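Local coordinates for PAN2-PAN3 deadenylation complex catalytic subunit pan2 (Neurospora crassa, PDB 4CZW), which probably serves as the catalytic subunit of the PAN deadenylation complex, shortening mRNA poly(A) tails to release 5'-AMP in a metal-dependent exonuclease reaction, at residues 63-71 with 82-93; 155-163 with 397-408. All coordinates share one frame; numbering follows the deposited sequence.

Contact 1 of 2, residues 63-71 with 82-93; sequences LRNMALQHA and LCELGYVFDMLQ. With ZN (zinc ion), chain B.
His-70 and Cys-83 meet on a zinc ion, His-70 through NE2 at 2.0 Å from the metal and Cys-83 through SG at 2.3 Å. Cys-75 and Cys-80, from the connection between the two helices, complete the site of three cysteines and one histidine. The imidazole is swung to the metal by a chi1 of 170°, with CG anti to the backbone N. Leu-82 crosses this ring obliquely, its CD2 lying 3.5 Å from His-70 CG.

Ala-67 packs as a knob into a hole: its CB sits among Leu-82, Leu-85, Gly-86 and Phe-89. The CA atoms of Ala-67 and Gly-86 are 4.7 Å apart, and the axes of the two segments approach to 7.7 Å at a crossing angle of -114°. These helices belong to the USP-like pseudo-UCH domain, predicted to be an inactive scaffold, so the zinc pins together two elements of that scaffold. Tyr-87 also meets Tyr-533 and Trp-537 of the exonuclease part.

A water bridges Ala-71 O and Tyr-87 OH across one end. At the other, a bond within 82-93, from Gln-93 NE2 to Asp-90 OD1 at 3.0 Å and nearly straight at 165°, holds the amide beside Leu-68 CD1. Arg-64 lays its CG 4.0 Å from Phe-89 CB and CD2, while its NE donates to the backbone O of His-58. With Arg-64 cut back to alanine, that flank of Phe-89 would probably lose its cover and the His-58 carbonyl this donor.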
# COMPACT_ATOMS: atom_id res chain seq x y z
N LEU A 63 -0.16 -5.52 10.21
CA LEU A 63 -0.13 -4.23 9.52
C LEU A 63 -1.21 -4.14 8.45
O LEU A 63 -1.84 -3.10 8.29
CB LEU A 63 1.25 -4.00 8.89
CG LEU A 63 2.40 -3.71 9.86
CD1 LEU A 63 3.68 -3.42 9.09
CD2 LEU A 63 2.04 -2.55 10.77
N ARG A 64 -1.42 -5.24 7.71
CA ARG A 64 -2.41 -5.26 6.64
C ARG A 64 -3.82 -5.11 7.21
O ARG A 64 -4.63 -4.35 6.68
CB ARG A 64 -2.30 -6.54 5.82
CG ARG A 64 -3.15 -6.52 4.55
CD ARG A 64 -3.48 -7.91 4.04
NE ARG A 64 -2.32 -8.59 3.45
CZ ARG A 64 -2.37 -9.80 2.89
NH1 ARG A 64 -3.52 -10.46 2.84
NH2 ARG A 64 -1.28 -10.34 2.38
N ASN A 65 -4.10 -5.85 8.28
CA ASN A 65 -5.40 -5.77 8.94
C ASN A 65 -5.65 -4.37 9.49
O ASN A 65 -6.72 -3.80 9.31
CB ASN A 65 -5.49 -6.80 10.06
CG ASN A 65 -6.81 -6.74 10.80
OD1 ASN A 65 -7.82 -7.29 10.35
ND2 ASN A 65 -6.82 -6.07 11.95
N MSE A 66 -4.64 -3.83 10.17
CA MSE A 66 -4.70 -2.49 10.76
C MSE A 66 -5.15 -1.44 9.75
O MSE A 66 -6.02 -0.61 10.05
CB MSE A 66 -3.33 -2.12 11.32
CG MSE A 66 -3.28 -0.79 12.05
SE MSE A 66 -1.46 -0.34 12.59
CE MSE A 66 -0.97 -2.04 13.39
N ALA A 67 -4.57 -1.47 8.56
CA ALA A 67 -4.88 -0.50 7.52
C ALA A 67 -6.28 -0.69 6.95
O ALA A 67 -7.00 0.27 6.70
CB ALA A 67 -3.84 -0.57 6.41
N LEU A 68 -6.66 -1.95 6.75
CA LEU A 68 -7.96 -2.28 6.17
C LEU A 68 -9.11 -1.94 7.12
O LEU A 68 -10.16 -1.48 6.68
CB LEU A 68 -8.02 -3.76 5.79
CG LEU A 68 -7.16 -4.16 4.59
CD1 LEU A 68 -7.21 -5.67 4.38
CD2 LEU A 68 -7.61 -3.43 3.33
N GLN A 69 -8.90 -2.16 8.41
CA GLN A 69 -9.92 -1.85 9.41
C GLN A 69 -10.17 -0.35 9.49
O GLN A 69 -11.26 0.09 9.85
CB GLN A 69 -9.52 -2.39 10.78
CG GLN A 69 -9.38 -3.90 10.86
CD GLN A 69 -10.69 -4.64 10.70
OE1 GLN A 69 -11.77 -4.06 10.87
NE2 GLN A 69 -10.61 -5.92 10.37
N HIS A 70 -9.16 0.44 9.14
CA HIS A 70 -9.29 1.89 9.14
C HIS A 70 -9.85 2.42 7.82
O HIS A 70 -10.74 3.27 7.81
CB HIS A 70 -7.94 2.57 9.42
CG HIS A 70 -7.96 4.05 9.20
ND1 HIS A 70 -8.57 4.92 10.09
CD2 HIS A 70 -7.47 4.81 8.20
CE1 HIS A 70 -8.44 6.15 9.64
NE2 HIS A 70 -7.77 6.12 8.50
N ALA A 71 -9.33 1.90 6.71
CA ALA A 71 -9.76 2.33 5.39
C ALA A 71 -11.24 2.05 5.15
O ALA A 71 -11.89 2.73 4.37
CB ALA A 71 -8.91 1.66 4.32
N LEU A 82 -2.75 6.11 6.02
CA LEU A 82 -3.25 4.82 6.48
C LEU A 82 -4.36 4.32 5.56
O LEU A 82 -4.44 3.12 5.27
CB LEU A 82 -3.75 4.90 7.92
CG LEU A 82 -4.15 3.57 8.55
CD1 LEU A 82 -3.03 2.55 8.40
CD2 LEU A 82 -4.52 3.75 10.01
N CYS A 83 -5.22 5.23 5.12
CA CYS A 83 -6.25 4.90 4.15
C CYS A 83 -5.62 4.47 2.83
O CYS A 83 -6.01 3.46 2.24
CB CYS A 83 -7.18 6.09 3.91
SG CYS A 83 -8.55 6.22 5.08
N GLU A 84 -4.63 5.23 2.39
CA GLU A 84 -3.90 4.92 1.17
C GLU A 84 -3.18 3.58 1.30
O GLU A 84 -3.05 2.84 0.33
CB GLU A 84 -2.90 6.03 0.84
CG GLU A 84 -3.53 7.41 0.67
CD GLU A 84 -4.41 7.49 -0.57
OE1 GLU A 84 -4.18 6.72 -1.52
OE2 GLU A 84 -5.34 8.33 -0.58
N LEU A 85 -2.71 3.28 2.51
CA LEU A 85 -2.08 1.99 2.78
C LEU A 85 -3.07 0.85 2.60
O LEU A 85 -2.73 -0.21 2.07
CB LEU A 85 -1.49 1.96 4.19
CG LEU A 85 -0.00 2.28 4.33
CD1 LEU A 85 0.41 2.27 5.79
CD2 LEU A 85 0.84 1.30 3.53
N GLY A 86 -4.30 1.07 3.04
CA GLY A 86 -5.36 0.09 2.89
C GLY A 86 -5.68 -0.16 1.43
O GLY A 86 -5.94 -1.29 1.03
N TYR A 87 -5.66 0.91 0.64
CA TYR A 87 -5.95 0.81 -0.79
C TYR A 87 -4.88 -0.02 -1.50
O TYR A 87 -5.20 -0.89 -2.31
CB TYR A 87 -6.02 2.20 -1.42
CG TYR A 87 -7.06 3.12 -0.80
CD1 TYR A 87 -8.19 2.60 -0.18
CD2 TYR A 87 -6.91 4.50 -0.84
CE1 TYR A 87 -9.14 3.43 0.39
CE2 TYR A 87 -7.85 5.34 -0.27
CZ TYR A 87 -8.96 4.80 0.34
OH TYR A 87 -9.90 5.63 0.90
N VAL A 88 -3.62 0.26 -1.19
CA VAL A 88 -2.50 -0.46 -1.79
C VAL A 88 -2.51 -1.93 -1.38
O VAL A 88 -2.31 -2.82 -2.21
CB VAL A 88 -1.15 0.17 -1.41
CG1 VAL A 88 0.00 -0.64 -1.98
CG2 VAL A 88 -1.09 1.61 -1.91
N PHE A 89 -2.74 -2.18 -0.09
CA PHE A 89 -2.81 -3.54 0.43
C PHE A 89 -3.96 -4.31 -0.22
O PHE A 89 -3.84 -5.50 -0.50
CB PHE A 89 -2.98 -3.53 1.95
CG PHE A 89 -1.76 -3.05 2.69
CD1 PHE A 89 -0.55 -2.91 2.05
CD2 PHE A 89 -1.84 -2.74 4.04
CE1 PHE A 89 0.57 -2.47 2.73
CE2 PHE A 89 -0.73 -2.30 4.73
CZ PHE A 89 0.48 -2.16 4.08
N ASP A 90 -5.06 -3.61 -0.45
CA ASP A 90 -6.24 -4.21 -1.07
C ASP A 90 -5.94 -4.60 -2.51
O ASP A 90 -6.39 -5.64 -2.99
CB ASP A 90 -7.42 -3.24 -1.01
CG ASP A 90 -8.75 -3.93 -1.26
OD1 ASP A 90 -8.84 -5.15 -0.99
OD2 ASP A 90 -9.69 -3.25 -1.72
N MSE A 91 -5.18 -3.76 -3.21
CA MSE A 91 -4.81 -4.03 -4.59
C MSE A 91 -3.87 -5.23 -4.69
O MSE A 91 -3.95 -6.02 -5.63
CB MSE A 91 -4.15 -2.81 -5.23
CG MSE A 91 -5.10 -1.64 -5.44
SE MSE A 91 -4.30 -0.21 -6.50
CE MSE A 91 -2.82 0.27 -5.32
N LEU A 92 -2.99 -5.37 -3.70
CA LEU A 92 -2.01 -6.46 -3.70
C LEU A 92 -2.65 -7.80 -3.38
O LEU A 92 -2.10 -8.85 -3.69
CB LEU A 92 -0.89 -6.16 -2.71
CG LEU A 92 0.01 -4.97 -3.05
CD1 LEU A 92 1.07 -4.76 -1.99
CD2 LEU A 92 0.64 -5.15 -4.42
N GLN A 93 -3.83 -7.77 -2.75
CA GLN A 93 -4.53 -9.00 -2.40
C GLN A 93 -5.66 -9.30 -3.38
O GLN A 93 -6.11 -10.44 -3.50
CB GLN A 93 -5.06 -8.93 -0.97
CG GLN A 93 -6.16 -7.90 -0.76
CD GLN A 93 -6.63 -7.85 0.68
OE1 GLN A 93 -6.06 -8.50 1.56
NE2 GLN A 93 -7.69 -7.08 0.93
ZN ZN B . -8.05 7.44 6.98
O HOH W 1 -11.00 4.81 3.00

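Contact 2 of 2, residues 155-163 with 397-408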
# COMPACT_ATOMS: atom_id res chain seq x y z
N ILE A 155 -13.22 -0.43 12.15
CA ILE A 155 -14.38 -1.29 11.99
C ILE A 155 -14.38 -2.43 13.01
O ILE A 155 -15.41 -2.77 13.58
CB ILE A 155 -14.46 -1.89 10.57
CG1 ILE A 155 -14.53 -0.77 9.53
CG2 ILE A 155 -15.65 -2.81 10.43
CD1 ILE A 155 -15.77 0.09 9.65
N SER A 156 -13.20 -3.00 13.25
CA SER A 156 -13.09 -4.12 14.18
C SER A 156 -11.70 -4.24 14.80
O SER A 156 -10.69 -4.15 14.11
CB SER A 156 -13.45 -5.42 13.47
OG SER A 156 -13.36 -6.53 14.35
N THR A 157 -11.67 -4.45 16.11
CA THR A 157 -10.44 -4.74 16.82
C THR A 157 -10.50 -6.16 17.37
O THR A 157 -9.85 -6.49 18.36
CB THR A 157 -10.19 -3.75 17.98
OG1 THR A 157 -11.25 -3.87 18.94
CG2 THR A 157 -10.14 -2.32 17.46
N GLU A 158 -11.30 -6.99 16.71
CA GLU A 158 -11.56 -8.36 17.16
C GLU A 158 -10.33 -9.25 17.04
O GLU A 158 -10.09 -10.12 17.88
CB GLU A 158 -12.72 -8.96 16.37
CG GLU A 158 -13.19 -10.31 16.89
CD GLU A 158 -13.84 -10.23 18.25
OE1 GLU A 158 -14.33 -9.14 18.62
OE2 GLU A 158 -13.86 -11.25 18.97
N LEU A 159 -9.54 -9.03 15.99
CA LEU A 159 -8.32 -9.80 15.77
C LEU A 159 -7.33 -9.56 16.90
O LEU A 159 -6.79 -10.51 17.47
CB LEU A 159 -7.69 -9.43 14.42
CG LEU A 159 -6.54 -10.28 13.86
CD1 LEU A 159 -6.49 -10.14 12.35
CD2 LEU A 159 -5.19 -9.87 14.45
N GLU A 160 -7.09 -8.29 17.20
CA GLU A 160 -6.13 -7.92 18.22
C GLU A 160 -6.59 -8.34 19.62
O GLU A 160 -5.77 -8.72 20.46
CB GLU A 160 -5.88 -6.41 18.19
CG GLU A 160 -5.34 -5.88 16.87
CD GLU A 160 -6.43 -5.58 15.86
OE1 GLU A 160 -7.55 -6.10 16.00
OE2 GLU A 160 -6.16 -4.81 14.91
N ARG A 161 -7.90 -8.27 19.85
CA ARG A 161 -8.47 -8.67 21.13
C ARG A 161 -8.25 -10.16 21.37
O ARG A 161 -7.90 -10.58 22.47
CB ARG A 161 -9.96 -8.35 21.18
CG ARG A 161 -10.60 -8.57 22.54
CD ARG A 161 -12.11 -8.56 22.46
NE ARG A 161 -12.61 -9.68 21.66
CZ ARG A 161 -12.84 -10.90 22.14
NH1 ARG A 161 -12.62 -11.16 23.42
NH2 ARG A 161 -13.29 -11.85 21.34
N THR A 162 -8.45 -10.96 20.32
CA THR A 162 -8.23 -12.40 20.39
C THR A 162 -6.74 -12.70 20.53
O THR A 162 -6.35 -13.57 21.31
CB THR A 162 -8.79 -13.11 19.14
OG1 THR A 162 -10.19 -12.87 19.04
CG2 THR A 162 -8.54 -14.61 19.22
N LEU A 163 -5.93 -11.98 19.77
CA LEU A 163 -4.48 -12.15 19.80
C LEU A 163 -3.90 -11.88 21.18
O LEU A 163 -3.12 -12.67 21.71
CB LEU A 163 -3.81 -11.23 18.77
CG LEU A 163 -2.28 -11.18 18.79
CD1 LEU A 163 -1.69 -12.53 18.43
CD2 LEU A 163 -1.77 -10.09 17.85
N ALA A 397 0.52 -14.10 15.71
CA ALA A 397 -0.27 -13.33 14.76
C ALA A 397 -0.16 -13.88 13.34
O ALA A 397 -0.83 -13.40 12.43
CB ALA A 397 0.15 -11.87 14.79
N ASN A 398 0.69 -14.89 13.16
CA ASN A 398 0.84 -15.52 11.85
C ASN A 398 -0.44 -16.23 11.42
O ASN A 398 -1.17 -16.77 12.25
CB ASN A 398 2.00 -16.52 11.87
CG ASN A 398 3.35 -15.84 11.97
OD1 ASN A 398 3.48 -14.64 11.70
ND2 ASN A 398 4.37 -16.60 12.35
N HIS A 399 -0.70 -16.20 10.11
CA HIS A 399 -1.85 -16.87 9.51
C HIS A 399 -3.18 -16.37 10.08
O HIS A 399 -4.19 -17.07 10.04
CB HIS A 399 -1.75 -18.39 9.69
CG HIS A 399 -0.35 -18.91 9.57
ND1 HIS A 399 0.32 -18.98 8.37
CD2 HIS A 399 0.50 -19.39 10.51
CE1 HIS A 399 1.53 -19.48 8.57
NE2 HIS A 399 1.66 -19.74 9.86
N ARG A 400 -3.17 -15.14 10.60
CA ARG A 400 -4.37 -14.54 11.17
C ARG A 400 -4.92 -13.43 10.28
O ARG A 400 -4.16 -12.70 9.65
CB ARG A 400 -4.08 -14.00 12.57
CG ARG A 400 -3.78 -15.06 13.62
CD ARG A 400 -5.03 -15.86 13.96
NE ARG A 400 -6.14 -15.00 14.36
CZ ARG A 400 -6.31 -14.54 15.59
NH1 ARG A 400 -5.45 -14.85 16.55
NH2 ARG A 400 -7.35 -13.76 15.87
N PHE A 401 -6.24 -13.31 10.24
CA PHE A 401 -6.89 -12.26 9.46
C PHE A 401 -8.31 -12.01 9.97
O PHE A 401 -8.87 -12.82 10.70
CB PHE A 401 -6.93 -12.63 7.97
CG PHE A 401 -7.80 -13.81 7.66
CD1 PHE A 401 -7.33 -15.10 7.81
CD2 PHE A 401 -9.10 -13.63 7.20
CE1 PHE A 401 -8.13 -16.19 7.52
CE2 PHE A 401 -9.90 -14.71 6.90
CZ PHE A 401 -9.42 -15.99 7.07
N ASN A 402 -8.87 -10.87 9.59
CA ASN A 402 -10.23 -10.50 9.99
C ASN A 402 -10.97 -9.81 8.85
O ASN A 402 -10.48 -8.83 8.29
CB ASN A 402 -10.19 -9.61 11.23
CG ASN A 402 -11.58 -9.26 11.73
OD1 ASN A 402 -12.09 -8.18 11.44
ND2 ASN A 402 -12.19 -10.16 12.49
N MSE A 403 -12.15 -10.32 8.51
CA MSE A 403 -12.88 -9.84 7.34
C MSE A 403 -14.03 -8.89 7.70
O MSE A 403 -14.87 -8.59 6.85
CB MSE A 403 -13.43 -11.03 6.55
CG MSE A 403 -12.37 -11.98 6.02
SE MSE A 403 -11.13 -11.11 4.79
CE MSE A 403 -12.43 -10.41 3.51
N ASP A 404 -14.05 -8.42 8.94
CA ASP A 404 -15.13 -7.54 9.39
C ASP A 404 -15.07 -6.17 8.71
O ASP A 404 -16.08 -5.48 8.62
CB ASP A 404 -15.08 -7.37 10.91
CG ASP A 404 -15.22 -8.69 11.65
OD1 ASP A 404 -15.71 -9.67 11.04
OD2 ASP A 404 -14.83 -8.75 12.83
N TRP A 405 -13.88 -5.79 8.25
CA TRP A 405 -13.72 -4.53 7.53
C TRP A 405 -14.51 -4.56 6.23
O TRP A 405 -15.02 -3.53 5.78
CB TRP A 405 -12.24 -4.25 7.24
CG TRP A 405 -11.61 -5.22 6.28
CD1 TRP A 405 -10.97 -6.38 6.58
CD2 TRP A 405 -11.55 -5.09 4.85
NE1 TRP A 405 -10.52 -6.99 5.43
CE2 TRP A 405 -10.87 -6.22 4.36
CE3 TRP A 405 -12.01 -4.13 3.94
CZ2 TRP A 405 -10.63 -6.42 3.00
CZ3 TRP A 405 -11.78 -4.33 2.59
CH2 TRP A 405 -11.10 -5.46 2.13
N LYS A 406 -14.62 -5.74 5.65
CA LYS A 406 -15.38 -5.93 4.41
C LYS A 406 -16.84 -6.23 4.73
O LYS A 406 -17.75 -5.71 4.07
CB LYS A 406 -14.77 -7.05 3.58
CG LYS A 406 -15.27 -7.13 2.15
CD LYS A 406 -14.46 -8.14 1.35
CE LYS A 406 -14.89 -8.17 -0.11
NZ LYS A 406 -14.05 -9.11 -0.90
N THR A 407 -17.06 -7.06 5.75
CA THR A 407 -18.40 -7.44 6.17
C THR A 407 -19.21 -6.24 6.64
O THR A 407 -20.35 -6.04 6.23
CB THR A 407 -18.35 -8.49 7.30
OG1 THR A 407 -17.76 -9.70 6.81
CG2 THR A 407 -19.75 -8.79 7.81
N ARG A 408 -18.61 -5.42 7.51
CA ARG A 408 -19.27 -4.23 8.01
C ARG A 408 -18.63 -2.96 7.44
O ARG A 408 -18.35 -2.01 8.16
CB ARG A 408 -19.23 -4.20 9.54
CG ARG A 408 -20.01 -5.33 10.19
CD ARG A 408 -20.17 -5.11 11.69
NE ARG A 408 -18.89 -5.10 12.38
CZ ARG A 408 -18.30 -6.19 12.86
NH1 ARG A 408 -18.87 -7.38 12.72
NH2 ARG A 408 -17.13 -6.09 13.49
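An ST turn at Ser-156 and an Asx turn at Asn-402, each leading into a helix (158-163 and 404-407), face each other here and share a carboxylate. Ser-156 OG, placed by a chi1 of -180° anti to its own backbone N, accepts from Glu-158 N and donates across the interface to Asp-404 OD2 at 3.1 Å, reaching the anti lone pair of that oxygen. Asn-402 OD1 accepts from Asp-404 N at 3.2 Å, with the donor well above the carbonyl plane, and Asn-402 ND2 adds a weak bond to Asp-404 OD2. Arg-408 NH2 pairs with the same oxygen at 3.6 Å in a longer salt bridge, and the edge of its guanidinium faces Ile-155 O.

Apolar atoms flank this polar centre. Ile-155 CG2 rests on the backbone of helix 404-407 and on Arg-408 CB, 3.9 Å away. Leu-159 CD1 abuts the main chain of Phe-401 and lies 3.9 Å from Asn-402 CB. Farther along, Arg-400 bends at chi2 and chi3 and runs past Leu-159 in the opposite direction; the edge of its guanidinium then meets Thr-162 CB, 3.6 Å from Arg-400 NH2. Leu-163 CD2 closes this end against Ala-397 CB at 4.0 Å.

The segment 397-408 follows strand 385-394 of the large mixed sheet, and Trp-405 of its short helix packs on Trp-537 and Asn-541 of helix 529-541. The serine bond, the weak amide bond and the longer salt bridge all meet Asp-404 OD2, which probably limits the carboxylate's rotation and favours its charged form, while one serine oxygen couples the starts of both helices.

How the contacts relate
From the N terminus, contact 1 forms first: helix 81-94 packs back across helix 61-71 after a nine-residue connection that supplies Cys-75 and Cys-80 to the zinc. The chain then reaches 155-163, and contact 2 closes a far longer loop of 233 residues, rich in strand and containing the second zinc site. The two contacts are in series, neither nested nor crossed, yet they touch in space with centres about 13 Å apart. Gln-69 of contact 1 joins them: its backbone O probably bonds Ile-155 N at 3.1 Å, and its NE2 reaches Asn-402 OD1 weakly. Together they tie the zinc-bearing helices to the segment after strand 385-394, beside exonuclease helix 529-541.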